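Local coordinates for protein SCO1 homolog 1, mitochondrial (Arabidopsis thaliana, PDB 6N5U) that binds copper(I) through a thioredoxin-like domain and is thought to help insert copper into cytochrome c oxidase in mitochondria, at residues A[155-158]-A[159-163]. Sequence-based numbering, arbitrary orientation.
Sequences DSLT and DGVVK
The amide N of V161 donates to the carbonyl O of L157 at 2.8 Å, with a nearly straight N-H...O angle of 174°. One residue on, V162 N reaches T158 O at 2.9 Å. D159 N bonds to D155 O at 3.0 Å. The bond from G160 N to S156 O is weak, at 3.4 Å. All four join residues i and i+4 along one continuous helix.

L157 and V161 stand one turn apart on the same flank of the helix, their side chains running alongside each other. The leucine methyl CD1 meets the valine methyl CG2 at 3.9 Å. V161 CG1 lies anti to the backbone N (chi1 171°), which turns CG2 back along the helix to L157. Both residues are buried and touch Y148 of strand 144-148. L157 also rests on M135, and V161 on L137, both in strand 135-138.

T158 and V162 form the next pair round the helix, with a looser approach of 4.3 Å between their CG2 methyls. The hydroxyl of T158 is hydrogen-bonded back to V154 O, while its side chain packs on A56, K59 and N63 of helix 45-64. The carboxylates of D155 and D159 lie on the exposed side, with their OD1 atoms 6.0 Å apart, not in contact.

This is an amphipathic alpha-helix, the C-terminal helix 154-167 of a thioredoxin fold, packed over the face of the last two strands, 135-138 and 144-148, of the central sheet, beside helix 45-64, and away from the copper site.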
# COMPACT_ATOMS: atom_id res chain seq x y z
N ASP A 155 9.62 13.02 -6.73
CA ASP A 155 9.80 13.33 -8.13
C ASP A 155 10.01 12.08 -8.99
O ASP A 155 9.38 11.97 -10.03
CB ASP A 155 10.92 14.37 -8.34
CG ASP A 155 10.61 15.75 -7.84
OD1 ASP A 155 9.43 16.02 -7.50
OD2 ASP A 155 11.54 16.59 -7.80
N SER A 156 10.85 11.14 -8.55
CA SER A 156 11.10 9.93 -9.34
C SER A 156 9.92 8.94 -9.35
O SER A 156 9.81 8.12 -10.27
CB SER A 156 12.40 9.25 -8.93
OG SER A 156 12.58 9.24 -7.53
N LEU A 157 9.02 9.03 -8.34
CA LEU A 157 7.82 8.21 -8.26
C LEU A 157 6.77 8.80 -9.20
O LEU A 157 6.25 8.08 -10.06
CB LEU A 157 7.27 8.12 -6.80
CG LEU A 157 6.05 7.18 -6.55
CD1 LEU A 157 6.27 5.79 -7.12
CD2 LEU A 157 5.73 7.08 -5.06
N THR A 158 6.52 10.12 -9.07
CA THR A 158 5.57 10.88 -9.89
C THR A 158 5.91 10.69 -11.37
O THR A 158 5.10 10.10 -12.09
CB THR A 158 5.55 12.35 -9.46
OG1 THR A 158 5.19 12.41 -8.07
CG2 THR A 158 4.60 13.19 -10.29
N ASP A 159 7.13 11.09 -11.80
CA ASP A 159 7.62 10.99 -13.18
C ASP A 159 7.43 9.61 -13.77
O ASP A 159 6.94 9.49 -14.89
CB ASP A 159 9.10 11.39 -13.28
CG ASP A 159 9.43 12.83 -12.94
OD1 ASP A 159 8.49 13.67 -12.93
OD2 ASP A 159 10.62 13.11 -12.68
N GLY A 160 7.81 8.59 -12.99
CA GLY A 160 7.67 7.20 -13.35
C GLY A 160 6.23 6.77 -13.53
O GLY A 160 5.88 6.27 -14.60
N VAL A 161 5.38 6.98 -12.51
CA VAL A 161 3.97 6.60 -12.58
C VAL A 161 3.30 7.27 -13.78
O VAL A 161 2.63 6.58 -14.56
CB VAL A 161 3.21 6.82 -11.23
CG1 VAL A 161 1.70 6.64 -11.39
CG2 VAL A 161 3.73 5.89 -10.13
N VAL A 162 3.57 8.59 -13.98
CA VAL A 162 3.03 9.40 -15.08
C VAL A 162 3.47 8.82 -16.44
O VAL A 162 2.63 8.68 -17.32
CB VAL A 162 3.34 10.92 -14.89
CG1 VAL A 162 3.02 11.75 -16.14
CG2 VAL A 162 2.58 11.47 -13.67
N LYS A 163 4.76 8.39 -16.58
CA LYS A 163 5.31 7.79 -17.80
C LYS A 163 4.59 6.48 -18.15
O LYS A 163 4.21 6.28 -19.30
CB LYS A 163 6.83 7.55 -17.67
CG LYS A 163 7.48 6.98 -18.94
CD LYS A 163 8.99 6.91 -18.83
CE LYS A 163 9.61 6.69 -20.18
NZ LYS A 163 11.08 6.90 -20.17